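Fructose-bisphosphate aldolase (PDB 4MOZ) is an aldolase of the DeoC/LacD family, built on a closed eight-stranded parallel TIM barrel and assembled here from five chains. Local coordinates at residues C[200-205]-C[234-239]; C[172-177]-C[206-211]. All blocks are in the same frame, centred on the assembly; numbering follows the deposited sequence.

Interaction 1 of 2, residues C[200-205]-C[234-239]; sequences VALCLG and GRTGLV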
loop_
_atom_site.group_PDB
_atom_site.type_symbol
_atom_site.label_atom_id
_atom_site.label_comp_id
_atom_site.label_asym_id
_atom_site.label_seq_id
_atom_site.Cartn_x
_atom_site.Cartn_y
_atom_site.Cartn_z
ATOM N N VAL C 200 24.415 8.226 -6.818
ATOM C CA VAL C 200 23.090 8.055 -6.216
ATOM C C VAL C 200 23.205 7.710 -4.729
ATOM O O VAL C 200 22.473 8.265 -3.897
ATOM C CB VAL C 200 22.250 6.993 -6.964
ATOM C CG1 VAL C 200 21.010 6.604 -6.167
ATOM C CG2 VAL C 200 21.860 7.506 -8.342
ATOM N N ALA C 201 24.138 6.813 -4.405
ATOM C CA ALA C 201 24.354 6.384 -3.023
ATOM C C ALA C 201 24.640 7.562 -2.095
ATOM O O ALA C 201 24.152 7.597 -0.959
ATOM C CB ALA C 201 25.476 5.366 -2.951
ATOM N N LEU C 202 25.433 8.515 -2.581
ATOM C CA LEU C 202 25.689 9.756 -1.846
ATOM C C LEU C 202 24.401 10.544 -1.608
ATOM O O LEU C 202 24.134 10.980 -0.483
ATOM C CB LEU C 202 26.717 10.634 -2.566
ATOM C CG LEU C 202 26.954 12.029 -1.957
ATOM C CD1 LEU C 202 27.496 11.946 -0.536
ATOM C CD2 LEU C 202 27.892 12.845 -2.824
ATOM N N CYS C 203 23.605 10.710 -2.663
ATOM C CA CYS C 203 22.370 11.483 -2.566
ATOM C C CYS C 203 21.370 10.882 -1.577
ATOM O O CYS C 203 20.639 11.616 -0.914
ATOM C CB CYS C 203 21.739 11.667 -3.941
ATOM S SG CYS C 203 22.763 12.668 -5.044
ATOM N N LEU C 204 21.344 9.554 -1.478
ATOM C CA LEU C 204 20.522 8.877 -0.473
ATOM C C LEU C 204 21.144 8.978 0.924
ATOM O O LEU C 204 20.451 8.824 1.927
ATOM C CB LEU C 204 20.272 7.412 -0.858
ATOM C CG LEU C 204 19.502 7.137 -2.160
ATOM C CD1 LEU C 204 19.576 5.666 -2.536
ATOM C CD2 LEU C 204 18.047 7.589 -2.075
ATOM N N GLY C 205 22.449 9.239 0.980
ATOM C CA GLY C 205 23.139 9.490 2.246
ATOM C C GLY C 205 23.905 8.312 2.817
ATOM O O GLY C 205 24.207 8.292 4.015
ATOM N N GLY C 234 31.764 11.138 -3.738
ATOM C CA GLY C 234 32.143 12.179 -2.776
ATOM C C GLY C 234 32.489 11.641 -1.399
ATOM O O GLY C 234 33.383 10.803 -1.260
ATOM N N ARG C 235 31.766 12.107 -0.382
ATOM C CA ARG C 235 32.000 11.668 0.997
ATOM C C ARG C 235 31.382 10.312 1.351
ATOM O O ARG C 235 31.408 9.903 2.512
ATOM C CB ARG C 235 31.554 12.739 1.989
ATOM C CG ARG C 235 32.521 13.904 2.102
ATOM C CD ARG C 235 32.022 14.909 3.114
ATOM N NE ARG C 235 32.925 16.050 3.193
ATOM C CZ ARG C 235 32.773 17.078 4.021
ATOM N NH1 ARG C 235 33.662 18.064 4.011
ATOM N NH2 ARG C 235 31.740 17.127 4.857
ATOM N N THR C 236 30.818 9.631 0.356
ATOM C CA THR C 236 30.403 8.234 0.503
ATOM C C THR C 236 31.552 7.367 -0.011
ATOM O O THR C 236 31.998 7.532 -1.148
ATOM C CB THR C 236 29.092 7.934 -0.270
ATOM O OG1 THR C 236 28.005 8.638 0.338
ATOM C CG2 THR C 236 28.768 6.439 -0.276
ATOM N N GLY C 237 32.038 6.461 0.833
ATOM C CA GLY C 237 33.142 5.576 0.470
ATOM C C GLY C 237 32.694 4.498 -0.493
ATOM O O GLY C 237 31.687 3.829 -0.262
ATOM N N LEU C 238 33.437 4.332 -1.580
ATOM C CA LEU C 238 33.099 3.333 -2.583
ATOM C C LEU C 238 33.838 2.034 -2.297
ATOM O O LEU C 238 35.049 2.034 -2.069
ATOM C CB LEU C 238 33.435 3.849 -3.983
ATOM C CG LEU C 238 33.212 2.916 -5.177
ATOM C CD1 LEU C 238 32.924 3.739 -6.422
ATOM C CD2 LEU C 238 34.395 1.978 -5.395
ATOM N N VAL C 239 33.109 0.925 -2.293
ATOM C CA VAL C 239 33.754 -0.378 -2.199
ATOM C C VAL C 239 33.454 -1.162 -3.463
ATOM O O VAL C 239 32.385 -1.022 -4.058
ATOM C CB VAL C 239 33.387 -1.169 -0.917
ATOM C CG1 VAL C 239 33.532 -0.290 0.318
ATOM C CG2 VAL C 239 31.988 -1.746 -0.990
#
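Leu-202, on the last turn of helix 191-204, comes nearest in backbone to Thr-236, just ahead of strand 237-240, with their CA atoms 5.5 Å apart. No hydrogen bond spans the two segments, so van der Waals packing carries the contact, which buries 184 Å² in all. The Thr-236 hydroxyl fits into the angle between the Leu-202 backbone and side chain: OG1 lies 3.4 Å from Leu-202 CA and 3.5 Å from Leu-202 CD1. Leu-202 CG stands anti to its own backbone N (chi1 174°), and beyond it the two methyls reach the start of the other segment. Leu-202 CD1 is 4.3 Å from Arg-235 N, and Leu-202 CD2 is 4.3 Å from Gly-234 CA. Ala-201 adds a peripheral contact, its CB 4.4 Å from Thr-236 CG2. The polar ends find partners elsewhere: Thr-236 OG1 bonds Ala-206 O, and the Arg-235 guanidinium forms a salt bridge with Asp-93 of the second subunit. Helix 191-204 thus packs on the entry to strand 237-240, while Thr-236 also rests on Val-209 of the neighbouring strand 208-210.

Interaction 2 of 2, residues C[172-177]-C[206-211]; sequences IVVLWI and ADFVKV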
loop_
_atom_site.group_PDB
_atom_site.type_symbol
_atom_site.label_atom_id
_atom_site.label_comp_id
_atom_site.label_asym_id
_atom_site.label_seq_id
_atom_site.Cartn_x
_atom_site.Cartn_y
_atom_site.Cartn_z
ATOM N N ILE C 172 25.765 2.478 10.632
ATOM C CA ILE C 172 26.295 2.804 9.313
ATOM C C ILE C 172 25.422 2.159 8.233
ATOM O O ILE C 172 24.649 1.241 8.519
ATOM C CB ILE C 172 27.789 2.428 9.145
ATOM C CG1 ILE C 172 27.974 0.912 9.062
ATOM C CG2 ILE C 172 28.637 3.038 10.265
ATOM C CD1 ILE C 172 29.202 0.494 8.282
ATOM N N VAL C 173 25.527 2.657 7.002
ATOM C CA VAL C 173 24.735 2.120 5.902
ATOM C C VAL C 173 25.581 1.856 4.664
ATOM O O VAL C 173 26.259 2.752 4.158
ATOM C CB VAL C 173 23.566 3.052 5.519
ATOM C CG1 VAL C 173 22.723 2.423 4.414
ATOM C CG2 VAL C 173 22.699 3.356 6.733
ATOM N N VAL C 174 25.524 0.618 4.187
ATOM C CA VAL C 174 26.154 0.225 2.932
ATOM C C VAL C 174 25.049 -0.062 1.913
ATOM O O VAL C 174 24.166 -0.886 2.159
ATOM C CB VAL C 174 27.039 -1.035 3.091
ATOM C CG1 VAL C 174 27.730 -1.382 1.776
ATOM C CG2 VAL C 174 28.066 -0.850 4.207
ATOM N N LEU C 175 25.097 0.624 0.775
ATOM C CA LEU C 175 24.171 0.345 -0.308
ATOM C C LEU C 175 24.870 -0.405 -1.432
ATOM O O LEU C 175 25.918 0.024 -1.910
ATOM C CB LEU C 175 23.548 1.637 -0.841
ATOM C CG LEU C 175 22.674 2.461 0.113
ATOM C CD1 LEU C 175 22.198 3.729 -0.582
ATOM C CD2 LEU C 175 21.489 1.654 0.631
ATOM N N TRP C 176 24.305 -1.540 -1.825
ATOM C CA TRP C 176 24.703 -2.206 -3.055
ATOM C C TRP C 176 23.918 -1.565 -4.146
ATOM O O TRP C 176 22.695 -1.520 -4.084
ATOM C CB TRP C 176 24.332 -3.676 -3.014
ATOM C CG TRP C 176 25.240 -4.561 -2.207
ATOM C CD1 TRP C 176 26.080 -5.562 -2.683
ATOM C CD2 TRP C 176 25.399 -4.589 -0.744
ATOM N NE1 TRP C 176 26.741 -6.176 -1.651
ATOM C CE2 TRP C 176 26.377 -5.643 -0.461
ATOM C CE3 TRP C 176 24.855 -3.870 0.315
ATOM C CZ2 TRP C 176 26.778 -5.950 0.837
ATOM C CZ3 TRP C 176 25.270 -4.178 1.616
ATOM C CH2 TRP C 176 26.206 -5.200 1.872
ATOM N N ILE C 177 24.589 -1.041 -5.159
ATOM C CA ILE C 177 23.856 -0.434 -6.258
ATOM C C ILE C 177 24.266 -1.043 -7.591
ATOM O O ILE C 177 25.346 -0.763 -8.110
ATOM C CB ILE C 177 23.953 1.107 -6.263
ATOM C CG1 ILE C 177 23.482 1.674 -4.913
ATOM C CG2 ILE C 177 23.116 1.671 -7.401
ATOM C CD1 ILE C 177 23.243 3.174 -4.883
ATOM N N ALA C 206 24.226 7.336 1.968
ATOM C CA ALA C 206 24.970 6.150 2.394
ATOM C C ALA C 206 26.370 6.486 2.910
ATOM O O ALA C 206 26.988 7.463 2.482
ATOM C CB ALA C 206 25.055 5.136 1.262
ATOM N N ASP C 207 26.856 5.671 3.841
ATOM C CA ASP C 207 28.235 5.763 4.297
ATOM C C ASP C 207 29.189 5.104 3.308
ATOM O O ASP C 207 30.304 5.591 3.089
ATOM C CB ASP C 207 28.362 5.119 5.671
ATOM C CG ASP C 207 27.517 5.814 6.701
ATOM O OD1 ASP C 207 27.732 7.027 6.923
ATOM O OD2 ASP C 207 26.614 5.164 7.261
ATOM N N PHE C 208 28.742 3.995 2.722
ATOM C CA PHE C 208 29.503 3.266 1.718
ATOM C C PHE C 208 28.596 2.813 0.585
ATOM O O PHE C 208 27.402 2.585 0.791
ATOM C CB PHE C 208 30.205 2.047 2.335
ATOM C CG PHE C 208 31.265 2.402 3.338
ATOM C CD1 PHE C 208 32.554 2.723 2.925
ATOM C CD2 PHE C 208 30.974 2.420 4.700
ATOM C CE1 PHE C 208 33.531 3.061 3.850
ATOM C CE2 PHE C 208 31.948 2.751 5.629
ATOM C CZ PHE C 208 33.228 3.070 5.204
ATOM N N VAL C 209 29.170 2.694 -0.608
ATOM C CA VAL C 209 28.454 2.185 -1.771
ATOM C C VAL C 209 29.248 1.047 -2.409
ATOM O O VAL C 209 30.446 1.186 -2.678
ATOM C CB VAL C 209 28.134 3.295 -2.807
ATOM C CG1 VAL C 209 29.381 4.071 -3.214
ATOM C CG2 VAL C 209 27.432 2.716 -4.031
ATOM N N LYS C 210 28.579 -0.082 -2.622
ATOM C CA LYS C 210 29.181 -1.221 -3.297
ATOM C C LYS C 210 28.709 -1.264 -4.745
ATOM O O LYS C 210 27.515 -1.325 -5.008
ATOM C CB LYS C 210 28.865 -2.525 -2.535
ATOM C CG LYS C 210 28.902 -3.823 -3.334
ATOM C CD LYS C 210 30.225 -4.128 -4.018
ATOM C CE LYS C 210 30.167 -5.505 -4.670
ATOM N NZ LYS C 210 30.680 -5.525 -6.065
ATOM N N VAL C 211 29.659 -1.208 -5.672
ATOM C CA VAL C 211 29.369 -1.251 -7.107
ATOM C C VAL C 211 30.177 -2.359 -7.774
ATOM O O VAL C 211 31.118 -2.884 -7.188
ATOM C CB VAL C 211 29.694 0.094 -7.813
ATOM C CG1 VAL C 211 28.771 1.209 -7.334
ATOM C CG2 VAL C 211 31.157 0.477 -7.620
#
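Trp-176 and Lys-210 are bridged partners in adjacent parallel strands, 172-177 and 208-210, which with helix 191-204 form a beta-alpha-beta crossover unit of the TIM barrel. The strand axes run 25° apart. The bonding pattern identifies the ladder as parallel: Leu-175 N-H donates to Phe-208 O, while Leu-175 O accepts Lys-210 N at 2.8 Å, and Ile-177 N follows to Lys-210 O. Where the strand begins, Val-173 O accepts two donors, Asp-207 N at 3.0 Å and Phe-208 N. Asp-207 returns a bond from its side chain: OD2, through its anti lone pair, takes Val-173 N at 2.7 Å. OD2 is also bonded by His-167, and OD1 by Tyr-23 and, as a salt bridge, by Arg-89 of the second subunit, so both oxygens of this buried carboxylate are satisfied.

Leu-175 and Val-209 point to the face bearing helix 191-204, where Leu-175 CD1 meets Ala-206 CB at 3.7 Å. Val-174, Phe-208, Trp-176 and Lys-210 share the other face, turned to the barrel interior. There the lysine chain can be followed outward. Its CB lies above one face of the indole, offset toward the rim, 4.1 Å from Trp-176 CD1. CG moves over the face of the five-membered ring in a CH-pi contact, 3.4 Å from Trp-176 CD1. CD, placed by the bend at chi2 (58°), draws back from the indole; CE stays about as far from Trp-176 CD1, and NZ leaves it after the further bend at chi4. At the tip, Lys-210 NZ donates to Val-211 O at 2.9 Å, approaching from above the carbonyl plane, 60° out of it.

Interactions 1 and 2 have centres 7 Å apart and interlock along the chain, since their segments alternate in sequence. Segment 200-205 runs directly into 206-211, so the two contacts share one helix-to-strand connection. Probable hydrogen bonds join them directly: Thr-236 OG1 lies 2.6 Å from Ala-206 O, and Val-239 N lies 2.7 Å from Val-209 O, the latter continuing the barrel sheet into strand 237-240. On the outer face, Ala-201 CB packs 3.4 Å from Val-209 CB, seating the helix on the sheet. Arg-89 of the second subunit reaches both contacts, so the two lie beside the same subunit interface.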